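Local coordinates for protein putative fimbrium anchoring subunit Fim4B (Bacteroides ovatus, PDB 5CAG) that probably serves as the anchoring subunit of a fimbrium, as a lipoprotein of the FimB/Mfa2 family predicted to be attached to the outer membrane, at residues A[94-99]-A[109-114]; A[143-148]-A[204-209]; A[169-174]-A[181-186]; A[229-234]-A[249-254]. All coordinates share one frame; numbering follows the deposited sequence.

Contact 1: residues A[94-99]-A[109-114]; sequences AYTGNC and KMVWSP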
loop_
_atom_site.group_PDB
_atom_site.type_symbol
_atom_site.label_atom_id
_atom_site.label_comp_id
_atom_site.label_asym_id
_atom_site.label_seq_id
_atom_site.Cartn_x
_atom_site.Cartn_y
_atom_site.Cartn_z
ATOM N N ALA A 94 4.367 1.426 -5.980
ATOM C CA ALA A 94 3.960 2.343 -4.918
ATOM C C ALA A 94 4.788 2.001 -3.696
ATOM O O ALA A 94 4.933 0.818 -3.370
ATOM C CB ALA A 94 2.472 2.204 -4.624
ATOM N N TYR A 95 5.386 3.003 -3.058
ATOM C CA TYR A 95 6.270 2.753 -1.920
ATOM C C TYR A 95 6.127 3.846 -0.877
ATOM O O TYR A 95 5.475 4.854 -1.143
ATOM C CB TYR A 95 7.736 2.656 -2.410
ATOM C CG TYR A 95 8.305 3.958 -2.941
ATOM C CD1 TYR A 95 7.962 4.432 -4.202
ATOM C CD2 TYR A 95 9.217 4.696 -2.199
ATOM C CE1 TYR A 95 8.478 5.630 -4.690
ATOM C CE2 TYR A 95 9.746 5.894 -2.680
ATOM C CZ TYR A 95 9.381 6.356 -3.928
ATOM O OH TYR A 95 9.878 7.558 -4.382
ATOM N N THR A 96 6.748 3.664 0.300
ATOM C CA THR A 96 6.741 4.702 1.336
ATOM C C THR A 96 8.147 5.177 1.635
ATOM O O THR A 96 9.113 4.448 1.393
ATOM C CB THR A 96 6.102 4.202 2.591
ATOM O OG1 THR A 96 6.615 2.893 2.874
ATOM C CG2 THR A 96 4.597 4.258 2.516
ATOM N N GLY A 97 8.266 6.384 2.175
ATOM C CA GLY A 97 9.582 6.905 2.525
ATOM C C GLY A 97 10.157 6.294 3.787
ATOM O O GLY A 97 9.415 5.694 4.573
ATOM N N ASN A 98 11.484 6.435 3.996
ATOM C CA ASN A 98 12.101 5.983 5.242
ATOM C C ASN A 98 11.795 7.016 6.337
ATOM O O ASN A 98 11.706 8.201 6.017
ATOM C CB ASN A 98 13.571 5.772 5.069
ATOM C CG ASN A 98 13.903 4.426 4.527
ATOM O OD1 ASN A 98 14.178 4.264 3.342
ATOM N ND2 ASN A 98 13.914 3.428 5.398
ATOM N N CYS A 99 11.550 6.571 7.592
ATOM C CA CYS A 99 11.182 7.447 8.721
ATOM C C CYS A 99 12.306 8.389 9.036
ATOM O O CYS A 99 13.355 7.999 9.567
ATOM C CB CYS A 99 10.766 6.661 9.960
ATOM S SG CYS A 99 9.519 5.405 9.643
ATOM N N LYS A 109 16.013 3.164 9.600
ATOM C CA LYS A 109 16.046 1.904 8.869
ATOM C C LYS A 109 14.616 1.453 8.499
ATOM O O LYS A 109 14.446 0.545 7.680
ATOM C CB LYS A 109 16.787 0.844 9.714
ATOM C CG LYS A 109 18.308 1.061 9.704
ATOM C CD LYS A 109 19.070 0.527 10.947
ATOM C CE LYS A 109 19.528 1.609 11.919
ATOM N NZ LYS A 109 20.452 2.610 11.306
HETATM N N MSE A 110 13.598 2.095 9.099
HETATM C CA MSE A 110 12.175 1.805 8.908
HETATM C C MSE A 110 11.516 2.733 7.874
HETATM O O MSE A 110 12.045 3.800 7.563
HETATM C CB MSE A 110 11.428 1.960 10.230
HETATM C CG MSE A 110 12.004 1.145 11.355
HETATM SE SE MSE A 110 11.025 1.501 13.005
HETATM C CE MSE A 110 12.167 0.573 14.274
ATOM N N VAL A 111 10.336 2.321 7.373
ATOM C CA VAL A 111 9.506 3.037 6.397
ATOM C C VAL A 111 8.111 3.350 6.992
ATOM O O VAL A 111 7.651 2.650 7.890
ATOM C CB VAL A 111 9.390 2.245 5.081
ATOM C CG1 VAL A 111 10.767 2.021 4.458
ATOM C CG2 VAL A 111 8.659 0.920 5.297
ATOM N N TRP A 112 7.447 4.383 6.487
ATOM C CA TRP A 112 6.138 4.781 6.990
ATOM C C TRP A 112 5.055 3.822 6.554
ATOM O O TRP A 112 5.214 3.182 5.517
ATOM C CB TRP A 112 5.778 6.176 6.489
ATOM C CG TRP A 112 6.765 7.248 6.823
ATOM C CD1 TRP A 112 7.647 7.840 5.971
ATOM C CD2 TRP A 112 6.903 7.926 8.076
ATOM N NE1 TRP A 112 8.368 8.810 6.631
ATOM C CE2 TRP A 112 7.916 8.899 7.919
ATOM C CE3 TRP A 112 6.270 7.806 9.326
ATOM C CZ2 TRP A 112 8.309 9.743 8.961
ATOM C CZ3 TRP A 112 6.643 8.664 10.350
ATOM C CH2 TRP A 112 7.652 9.613 10.167
ATOM N N SER A 113 3.950 3.719 7.336
ATOM C CA SER A 113 2.791 2.878 6.977
ATOM C C SER A 113 2.075 3.519 5.797
ATOM O O SER A 113 1.983 4.751 5.739
ATOM C CB SER A 113 1.822 2.674 8.144
ATOM O OG SER A 113 2.177 3.413 9.304
ATOM N N PRO A 114 1.670 2.714 4.794
ATOM C CA PRO A 114 1.051 3.290 3.603
ATOM C C PRO A 114 -0.349 3.799 3.866
ATOM O O PRO A 114 -1.109 3.133 4.555
ATOM C CB PRO A 114 1.039 2.117 2.631
ATOM C CG PRO A 114 0.994 0.926 3.474
ATOM C CD PRO A 114 1.821 1.253 4.658
#

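Contact 2: residues A[143-148]-A[204-209]; sequences VVKKYS and AFKQVK. With SO4 (sulfate ion), chain D.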
loop_
_atom_site.group_PDB
_atom_site.type_symbol
_atom_site.label_atom_id
_atom_site.label_comp_id
_atom_site.label_asym_id
_atom_site.label_seq_id
_atom_site.Cartn_x
_atom_site.Cartn_y
_atom_site.Cartn_z
ATOM N N VAL A 143 -5.985 -1.528 -2.110
ATOM C CA VAL A 143 -4.852 -2.453 -2.019
ATOM C C VAL A 143 -4.064 -2.280 -0.704
ATOM O O VAL A 143 -2.985 -2.839 -0.565
ATOM C CB VAL A 143 -3.943 -2.305 -3.245
ATOM C CG1 VAL A 143 -4.667 -2.758 -4.502
ATOM C CG2 VAL A 143 -3.451 -0.873 -3.392
ATOM N N VAL A 144 -4.611 -1.535 0.265
ATOM C CA VAL A 144 -3.964 -1.349 1.563
ATOM C C VAL A 144 -4.827 -1.982 2.646
ATOM O O VAL A 144 -5.977 -1.573 2.811
ATOM C CB VAL A 144 -3.694 0.133 1.879
ATOM C CG1 VAL A 144 -3.120 0.276 3.280
ATOM C CG2 VAL A 144 -2.778 0.767 0.850
ATOM N N LYS A 145 -4.273 -2.978 3.374
ATOM C CA LYS A 145 -4.937 -3.681 4.485
ATOM C C LYS A 145 -4.643 -2.941 5.806
ATOM O O LYS A 145 -3.499 -2.548 6.028
ATOM C CB LYS A 145 -4.479 -5.170 4.586
ATOM C CG LYS A 145 -4.989 -6.156 3.499
ATOM C CD LYS A 145 -4.836 -7.663 3.913
ATOM C CE LYS A 145 -5.497 -8.725 3.000
ATOM N NZ LYS A 145 -4.545 -9.489 2.096
ATOM N N LYS A 146 -5.670 -2.715 6.657
ATOM C CA LYS A 146 -5.494 -2.118 7.988
ATOM C C LYS A 146 -5.357 -3.236 9.031
ATOM O O LYS A 146 -6.070 -4.245 8.960
ATOM C CB LYS A 146 -6.668 -1.222 8.396
ATOM C CG LYS A 146 -7.004 -0.043 7.509
ATOM C CD LYS A 146 -8.389 0.479 7.921
ATOM C CE LYS A 146 -8.936 1.595 7.064
ATOM N NZ LYS A 146 -10.419 1.723 7.194
ATOM N N TYR A 147 -4.487 -3.034 10.023
ATOM C CA TYR A 147 -4.271 -3.960 11.134
ATOM C C TYR A 147 -4.280 -3.200 12.459
ATOM O O TYR A 147 -3.958 -2.007 12.502
ATOM C CB TYR A 147 -2.944 -4.690 10.990
ATOM C CG TYR A 147 -2.727 -5.442 9.699
ATOM C CD1 TYR A 147 -2.212 -4.802 8.576
ATOM C CD2 TYR A 147 -2.881 -6.826 9.643
ATOM C CE1 TYR A 147 -1.951 -5.498 7.399
ATOM C CE2 TYR A 147 -2.613 -7.538 8.474
ATOM C CZ TYR A 147 -2.147 -6.868 7.351
ATOM O OH TYR A 147 -1.889 -7.558 6.182
ATOM N N SER A 148 -4.647 -3.892 13.532
ATOM C CA SER A 148 -4.652 -3.372 14.894
ATOM C C SER A 148 -4.387 -4.531 15.841
ATOM O O SER A 148 -4.702 -5.674 15.504
ATOM C CB SER A 148 -5.978 -2.684 15.225
ATOM O OG SER A 148 -7.077 -3.578 15.356
ATOM N N ALA A 204 -0.447 -2.152 5.684
ATOM C CA ALA A 204 0.476 -2.739 4.727
ATOM C C ALA A 204 -0.264 -3.008 3.423
ATOM O O ALA A 204 -1.497 -3.074 3.416
ATOM C CB ALA A 204 1.057 -4.022 5.286
ATOM N N PHE A 205 0.470 -3.140 2.312
ATOM C CA PHE A 205 -0.152 -3.460 1.039
ATOM C C PHE A 205 -0.603 -4.907 1.039
ATOM O O PHE A 205 -0.027 -5.742 1.760
ATOM C CB PHE A 205 0.810 -3.201 -0.135
ATOM C CG PHE A 205 1.067 -1.734 -0.395
ATOM C CD1 PHE A 205 0.048 -0.898 -0.849
ATOM C CD2 PHE A 205 2.316 -1.177 -0.153
ATOM C CE1 PHE A 205 0.282 0.473 -1.057
ATOM C CE2 PHE A 205 2.542 0.191 -0.364
ATOM C CZ PHE A 205 1.526 1.002 -0.823
ATOM N N LYS A 206 -1.660 -5.206 0.246
ATOM C CA LYS A 206 -2.166 -6.572 0.017
ATOM C C LYS A 206 -1.038 -7.404 -0.608
ATOM O O LYS A 206 -0.247 -6.858 -1.395
ATOM C CB LYS A 206 -3.381 -6.553 -0.933
ATOM C CG LYS A 206 -4.722 -6.316 -0.286
ATOM C CD LYS A 206 -5.851 -6.492 -1.306
ATOM C CE LYS A 206 -7.203 -6.244 -0.671
ATOM N NZ LYS A 206 -8.259 -5.959 -1.670
ATOM N N GLN A 207 -0.934 -8.692 -0.263
ATOM C CA GLN A 207 0.119 -9.526 -0.862
ATOM C C GLN A 207 -0.149 -9.676 -2.361
ATOM O O GLN A 207 0.781 -9.636 -3.181
ATOM C CB GLN A 207 0.192 -10.894 -0.174
ATOM C CG GLN A 207 1.576 -11.510 -0.174
ATOM C CD GLN A 207 1.505 -12.911 0.363
ATOM O OE1 GLN A 207 1.307 -13.866 -0.391
ATOM N NE2 GLN A 207 1.599 -13.056 1.680
ATOM N N VAL A 208 -1.449 -9.829 -2.699
ATOM C CA VAL A 208 -1.953 -9.955 -4.057
ATOM C C VAL A 208 -3.315 -9.304 -4.187
ATOM O O VAL A 208 -4.179 -9.481 -3.307
ATOM C CB VAL A 208 -2.056 -11.425 -4.564
ATOM C CG1 VAL A 208 -2.151 -11.465 -6.089
ATOM C CG2 VAL A 208 -0.888 -12.283 -4.098
ATOM N N LYS A 209 -3.507 -8.615 -5.348
ATOM C CA LYS A 209 -4.725 -8.080 -5.945
ATOM C C LYS A 209 -5.856 -9.128 -5.725
ATOM O O LYS A 209 -5.655 -10.343 -5.915
ATOM C CB LYS A 209 -4.426 -7.844 -7.459
ATOM C CG LYS A 209 -5.582 -7.843 -8.481
ATOM C CD LYS A 209 -5.092 -7.559 -9.946
ATOM C CE LYS A 209 -6.096 -6.892 -10.891
ATOM N NZ LYS A 209 -6.393 -5.425 -10.601
HETATM S S SO4 D . -11.864 3.958 3.960
HETATM O O1 SO4 D . -10.973 5.030 4.423
HETATM O O2 SO4 D . -13.174 4.503 3.621
HETATM O O3 SO4 D . -11.272 3.307 2.785
HETATM O O4 SO4 D . -12.045 2.974 5.024
#

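Contact 3: residues A[169-174]-A[181-186]; sequences LSDCYC and VCSSQP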
loop_
_atom_site.group_PDB
_atom_site.type_symbol
_atom_site.label_atom_id
_atom_site.label_comp_id
_atom_site.label_asym_id
_atom_site.label_seq_id
_atom_site.Cartn_x
_atom_site.Cartn_y
_atom_site.Cartn_z
ATOM N N LEU A 169 5.748 -7.892 5.936
ATOM C CA LEU A 169 4.543 -7.520 5.193
ATOM C C LEU A 169 4.932 -6.743 3.947
ATOM O O LEU A 169 6.091 -6.380 3.800
ATOM C CB LEU A 169 3.544 -6.734 6.055
ATOM C CG LEU A 169 2.948 -7.450 7.261
ATOM C CD1 LEU A 169 2.017 -6.535 8.005
ATOM C CD2 LEU A 169 2.203 -8.643 6.870
ATOM N N SER A 170 3.988 -6.535 3.026
ATOM C CA SER A 170 4.260 -5.831 1.774
ATOM C C SER A 170 4.233 -4.320 2.032
ATOM O O SER A 170 3.186 -3.747 2.354
ATOM C CB SER A 170 3.268 -6.251 0.690
ATOM O OG SER A 170 3.078 -7.659 0.680
ATOM N N ASP A 171 5.413 -3.692 1.957
ATOM C CA ASP A 171 5.568 -2.259 2.199
ATOM C C ASP A 171 5.632 -1.517 0.864
ATOM O O ASP A 171 5.720 -0.285 0.834
ATOM C CB ASP A 171 6.813 -1.992 3.072
ATOM C CG ASP A 171 8.084 -2.617 2.545
ATOM O OD1 ASP A 171 8.712 -2.008 1.657
ATOM O OD2 ASP A 171 8.452 -3.724 3.030
ATOM N N CYS A 172 5.590 -2.292 -0.239
ATOM C CA CYS A 172 5.579 -1.845 -1.629
ATOM C C CYS A 172 4.529 -2.580 -2.415
ATOM O O CYS A 172 4.213 -3.716 -2.086
ATOM C CB CYS A 172 6.941 -2.041 -2.251
ATOM S SG CYS A 172 8.190 -0.976 -1.550
ATOM N N TYR A 173 3.981 -1.952 -3.455
ATOM C CA TYR A 173 2.974 -2.607 -4.270
ATOM C C TYR A 173 3.284 -2.324 -5.730
ATOM O O TYR A 173 3.412 -1.161 -6.115
ATOM C CB TYR A 173 1.550 -2.175 -3.859
ATOM C CG TYR A 173 0.431 -2.870 -4.607
ATOM C CD1 TYR A 173 -0.008 -4.144 -4.234
ATOM C CD2 TYR A 173 -0.218 -2.242 -5.666
ATOM C CE1 TYR A 173 -1.055 -4.779 -4.911
ATOM C CE2 TYR A 173 -1.258 -2.871 -6.354
ATOM C CZ TYR A 173 -1.679 -4.139 -5.975
ATOM O OH TYR A 173 -2.692 -4.737 -6.710
ATOM N N CYS A 174 3.507 -3.404 -6.517
ATOM C CA CYS A 174 3.760 -3.327 -7.947
ATOM C C CYS A 174 2.418 -3.198 -8.568
ATOM O O CYS A 174 1.649 -4.162 -8.549
ATOM C CB CYS A 174 4.514 -4.555 -8.442
ATOM S SG CYS A 174 6.294 -4.523 -8.094
ATOM N N VAL A 181 5.132 -6.291 -2.449
ATOM C CA VAL A 181 6.494 -6.779 -2.287
ATOM C C VAL A 181 7.094 -6.212 -0.971
ATOM O O VAL A 181 6.757 -5.100 -0.529
ATOM C CB VAL A 181 7.389 -6.550 -3.535
ATOM C CG1 VAL A 181 7.879 -5.120 -3.653
ATOM C CG2 VAL A 181 8.565 -7.510 -3.548
ATOM N N CYS A 182 7.921 -7.042 -0.317
ATOM C CA CYS A 182 8.551 -6.725 0.951
ATOM C C CYS A 182 10.003 -6.343 0.721
ATOM O O CYS A 182 10.793 -7.138 0.195
ATOM C CB CYS A 182 8.421 -7.889 1.921
ATOM S SG CYS A 182 9.166 -7.576 3.535
ATOM N N SER A 183 10.350 -5.113 1.113
ATOM C CA SER A 183 11.684 -4.586 0.908
ATOM C C SER A 183 12.636 -4.971 2.022
ATOM O O SER A 183 13.789 -4.544 2.002
ATOM C CB SER A 183 11.635 -3.074 0.782
ATOM O OG SER A 183 11.358 -2.460 2.027
ATOM N N SER A 184 12.162 -5.754 3.005
ATOM C CA SER A 184 12.934 -6.189 4.172
ATOM C C SER A 184 13.238 -4.981 5.135
ATOM O O SER A 184 13.964 -5.122 6.125
ATOM C CB SER A 184 14.185 -6.950 3.744
ATOM O OG SER A 184 13.838 -7.929 2.771
ATOM N N GLN A 185 12.600 -3.830 4.868
ATOM C CA GLN A 185 12.597 -2.626 5.686
ATOM C C GLN A 185 11.319 -2.629 6.531
ATOM O O GLN A 185 10.224 -2.711 5.966
ATOM C CB GLN A 185 12.638 -1.376 4.815
ATOM C CG GLN A 185 13.910 -1.169 4.039
ATOM C CD GLN A 185 13.820 0.124 3.295
ATOM O OE1 GLN A 185 14.461 1.124 3.659
ATOM N NE2 GLN A 185 12.965 0.148 2.272
ATOM N N PRO A 186 11.407 -2.561 7.868
ATOM C CA PRO A 186 10.188 -2.641 8.689
ATOM C C PRO A 186 9.251 -1.447 8.572
ATOM O O PRO A 186 9.696 -0.308 8.390
ATOM C CB PRO A 186 10.737 -2.716 10.112
ATOM C CG PRO A 186 12.152 -3.158 9.957
ATOM C CD PRO A 186 12.610 -2.503 8.712
#

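Contact 4: residues A[229-234]-A[249-254]; sequences GAIILI and IDVTEI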
loop_
_atom_site.group_PDB
_atom_site.type_symbol
_atom_site.label_atom_id
_atom_site.label_comp_id
_atom_site.label_asym_id
_atom_site.label_seq_id
_atom_site.Cartn_x
_atom_site.Cartn_y
_atom_site.Cartn_z
ATOM N N GLY A 229 7.737 -16.464 4.092
ATOM C CA GLY A 229 7.902 -15.186 4.779
ATOM C C GLY A 229 7.367 -15.174 6.198
ATOM O O GLY A 229 6.176 -15.426 6.420
ATOM N N ALA A 230 8.257 -14.883 7.164
ATOM C CA ALA A 230 7.926 -14.797 8.580
ATOM C C ALA A 230 7.491 -13.385 8.912
ATOM O O ALA A 230 8.063 -12.430 8.381
ATOM C CB ALA A 230 9.123 -15.191 9.413
ATOM N N ILE A 231 6.462 -13.237 9.757
ATOM C CA ILE A 231 5.947 -11.920 10.119
ATOM C C ILE A 231 6.275 -11.639 11.569
ATOM O O ILE A 231 5.750 -12.297 12.462
ATOM C CB ILE A 231 4.452 -11.782 9.808
ATOM C CG1 ILE A 231 4.214 -12.048 8.315
ATOM C CG2 ILE A 231 3.953 -10.386 10.194
ATOM C CD1 ILE A 231 2.798 -12.056 7.899
ATOM N N ILE A 232 7.146 -10.650 11.802
ATOM C CA ILE A 232 7.607 -10.327 13.140
ATOM C C ILE A 232 7.267 -8.891 13.573
ATOM O O ILE A 232 7.620 -7.904 12.925
ATOM C CB ILE A 232 9.117 -10.620 13.252
ATOM C CG1 ILE A 232 9.369 -12.124 13.258
ATOM C CG2 ILE A 232 9.715 -10.010 14.502
ATOM C CD1 ILE A 232 9.800 -12.637 11.983
ATOM N N LEU A 233 6.585 -8.816 14.707
ATOM C CA LEU A 233 6.196 -7.611 15.407
ATOM C C LEU A 233 7.280 -7.322 16.418
ATOM O O LEU A 233 7.686 -8.242 17.143
ATOM C CB LEU A 233 4.860 -7.845 16.096
ATOM C CG LEU A 233 3.985 -6.655 16.237
ATOM C CD1 LEU A 233 2.556 -7.082 16.417
ATOM C CD2 LEU A 233 4.400 -5.832 17.403
ATOM N N ILE A 234 7.799 -6.064 16.432
ATOM C CA ILE A 234 8.876 -5.654 17.343
ATOM C C ILE A 234 8.410 -4.463 18.129
ATOM O O ILE A 234 7.989 -3.470 17.547
ATOM C CB ILE A 234 10.256 -5.375 16.670
ATOM C CG1 ILE A 234 10.657 -6.436 15.605
ATOM C CG2 ILE A 234 11.339 -5.282 17.736
ATOM C CD1 ILE A 234 10.238 -6.090 14.062
ATOM N N ILE A 249 7.878 -10.494 18.678
ATOM C CA ILE A 249 6.738 -11.426 18.622
ATOM C C ILE A 249 6.547 -11.905 17.201
ATOM O O ILE A 249 6.495 -11.090 16.285
ATOM C CB ILE A 249 5.427 -10.804 19.143
ATOM C CG1 ILE A 249 5.571 -10.310 20.572
ATOM C CG2 ILE A 249 4.254 -11.783 19.007
ATOM C CD1 ILE A 249 4.675 -9.161 20.862
ATOM N N ASP A 250 6.417 -13.227 17.027
ATOM C CA ASP A 250 6.179 -13.885 15.750
ATOM C C ASP A 250 4.670 -14.022 15.581
ATOM O O ASP A 250 4.034 -14.837 16.260
ATOM C CB ASP A 250 6.895 -15.239 15.714
ATOM C CG ASP A 250 6.903 -15.947 14.375
ATOM O OD1 ASP A 250 5.933 -15.781 13.611
ATOM O OD2 ASP A 250 7.828 -16.756 14.138
ATOM N N VAL A 251 4.097 -13.180 14.710
ATOM C CA VAL A 251 2.659 -13.158 14.452
ATOM C C VAL A 251 2.315 -13.852 13.133
ATOM O O VAL A 251 1.164 -13.736 12.686
ATOM C CB VAL A 251 2.073 -11.729 14.480
ATOM C CG1 VAL A 251 2.154 -11.106 15.871
ATOM C CG2 VAL A 251 2.740 -10.845 13.445
ATOM N N THR A 252 3.279 -14.586 12.520
ATOM C CA THR A 252 3.044 -15.264 11.244
ATOM C C THR A 252 1.709 -16.040 11.245
ATOM O O THR A 252 0.889 -15.795 10.356
ATOM C CB THR A 252 4.201 -16.190 10.835
ATOM O OG1 THR A 252 5.453 -15.538 11.046
ATOM C CG2 THR A 252 4.108 -16.609 9.380
ATOM N N GLU A 253 1.466 -16.917 12.243
ATOM C CA GLU A 253 0.222 -17.703 12.219
ATOM C C GLU A 253 -1.048 -16.908 12.600
ATOM O O GLU A 253 -2.140 -17.390 12.307
ATOM C CB GLU A 253 0.292 -18.990 13.089
ATOM C CG GLU A 253 1.229 -20.109 12.625
ATOM C CD GLU A 253 1.519 -20.277 11.142
ATOM O OE1 GLU A 253 0.560 -20.410 10.344
ATOM O OE2 GLU A 253 2.721 -20.313 10.785
ATOM N N ILE A 254 -0.931 -15.725 13.224
ATOM C CA ILE A 254 -2.130 -14.985 13.638
ATOM C C ILE A 254 -2.310 -13.667 12.897
ATOM O O ILE A 254 -3.205 -12.899 13.256
ATOM C CB ILE A 254 -2.131 -14.731 15.175
ATOM C CG1 ILE A 254 -0.894 -13.954 15.665
ATOM C CG2 ILE A 254 -2.286 -16.009 15.928
ATOM C CD1 ILE A 254 -1.231 -12.816 16.606
#

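Contact 1: residues A[94-99]-A[109-114]
Beyond strand 93-96 the chain turns back on itself, so that residues 109-114 run against 96-99, their end-to-end directions 135° apart, with one beta bridge, Asn98 to Val111, whose CA atoms are 4.1 Å from each other. Two backbone bonds flank it. Trp112 N donates to Gly97 O at 3.0 Å, almost in line with the C=O bond, whereas Cys99 N meets Met110 O at 2.8 Å from above the carbonyl plane. The oxygen of Met110, present as selenomethionine, takes a second bond, from Asn98 ND2 at 2.9 Å, whose donor stands much farther out of the plane. Nearer the strand, Thr96 OG1 occupies the crowded position between its backbone N and carbonyl carbon (chi1 45°) and donates within the carbonyl plane to Trp112 O at 3.0 Å. Cys99 lies over one face of the indole: its SG is 4.1 Å from the centroid of the Trp112 six-membered ring and 15° off the normal, and CB makes a CH-pi contact with the same ring. The result is a Cys sulfur-aromatic contact beside a single beta bridge between the two segments, closing the irregular connection between strands 93-96 and 118-127.

Contact 2: residues A[143-148]-A[204-209]
Phe205 makes much of the apolar contact in this antiparallel pairing and can be traced outward. Its CB lies 3.8 Å from Val143 O. With CG beside the backbone N (chi1 -71°), the ring then turns its edge to the same oxygen, Phe205 CD1 standing 3.6 Å from Val143 O. One atom farther, Phe205 CE1 touches Val144 CG2 at 3.6 Å, the two side chains crossing obliquely on a shared sheet face. At the tip, Phe205 CZ meets Pro114 CB at 3.7 Å, and CE2, CD2 and CG pack against Asp171, Cys172 and Tyr173. Tyr147 CE1 adds a contact with Ala204 CB. The backbone evidence for the register is three bonds: Lys145 N to Ala204 O at 2.8 Å, nearly along the C=O axis; Ala204 N to Lys145 O at 3.1 Å; and Lys206 N to Val143 O at 2.8 Å, which continues the pairing past the end of strand 197-205. The CG atoms of Lys145 and Lys206 touch, the chains crossing at about a right angle, while Lys206 NZ is salt-bridged to Glu141. Lys146 points away from 204-209, and its extended chain brings NZ 3.0 Å from O4 of a sulfate, probably from the crystallisation liquor. The contact thus joins strand 134-154 to the end of strand 197-205, with short strand 172-174 behind Val143 and Phe205.

Contact 3: residues A[169-174]-A[181-186]
Ser183 OG is the best-held polar atom here, with three bonds on it, one of them weak. Ser183 OG donates to Asp171 OD1 at 2.7 Å, accepts from Gln185 NE2 at 3.1 Å, with the acceptor close to the amide plane, and takes a weak bond from Gln185 N at 3.4 Å. The other end of Gln185 is tied as well, OE1 accepting from Asn98 ND2. Ser183 also holds the second carboxylate oxygen: its backbone N meets Asp171 OD2 at 3.0 Å on the syn lone pair, so Asp171 is gripped at both oxygens by one residue, an environment that would probably favour its ionised form. Asp171 reaches this position because CG sits between the backbone N and carbonyl carbon (chi1 53°), swinging the carboxylate across to the loop of 181-186. Next to it the backbones pair. Val181 N donates to Cys172 O at 2.8 Å, and Val181 O receives Cys172 N at 3.1 Å, plus a weak bond from Asp171 N at 3.2 Å. Cys172 CB packs on Val181 CG1 at 3.5 Å. Two consecutive residues, Asp171 and Cys172, therefore face the single residue Val181, which defines a classic beta bulge at the open end of the antiparallel hairpin of strands 172-174 and 179-181.

Contact 4: residues A[229-234]-A[249-254]
Val251 is the bump that shapes this contact, its two methyl branches fitting against Ile231 and Leu233 across the strand pair. Val251 CG2 meets Ile231 CG2 at 3.5 Å, the side chains crossing at about a right angle, while Val251 CG1 touches Leu233 CD1 at 4.1 Å in an oblique crossing. The hollow is completed by other strands: Ile166 touches both Ile231 and Val251, and Ile275 touches both Leu233 and Val251. Leu233 and Ile249 bring their CB atoms together on one face, with Ile232 and Asp250 on the other. This register follows from the backbone bonds: Ile249 N to Leu233 O at 2.7 Å, Leu233 N to Ile249 O at 2.8 Å and Val251 N to Ile231 O at 2.9 Å, each nearly along its C=O axis. One residue on, a side chain takes over the pairing. Thr252 OG1, set beside its own backbone N (chi1 -45°), accepts from Ile231 N at 2.8 Å in an almost straight bond (172°), and CG2 of the same threonine packs toward Gly229 O. Thr252 OG1 in turn donates to Asp250 OD1 at 2.6 Å, an oxygen that also receives Thr252 N at 3.1 Å. This last bond makes an Asx turn, which ends the hairpin of strands 232-239 and 244-250 just before the short helix 255-258.

Overall arrangement
From the N terminus, contact 1 closes first, a short loop between strands 93-96 and 118-127. Contact 2 then spans 55 residues from strand 134-154 to the end of strand 197-205, with contact 3 nested inside. Contact 4 follows in series and closes the base of a hairpin, farther from the centre of the chain than the other three. The first three touch one another: Pro114 packs on Phe205, joining contacts 1 and 2; Ala94 N probably bonds Tyr173 O and Val111 N Pro186 O, linking contacts 1 and 3; Phe205 N and Ser170 O link 2 and 3. Leu169 packs on Ile231, joining contact 3 to contact 4, which contacts 1 and 2 do not touch.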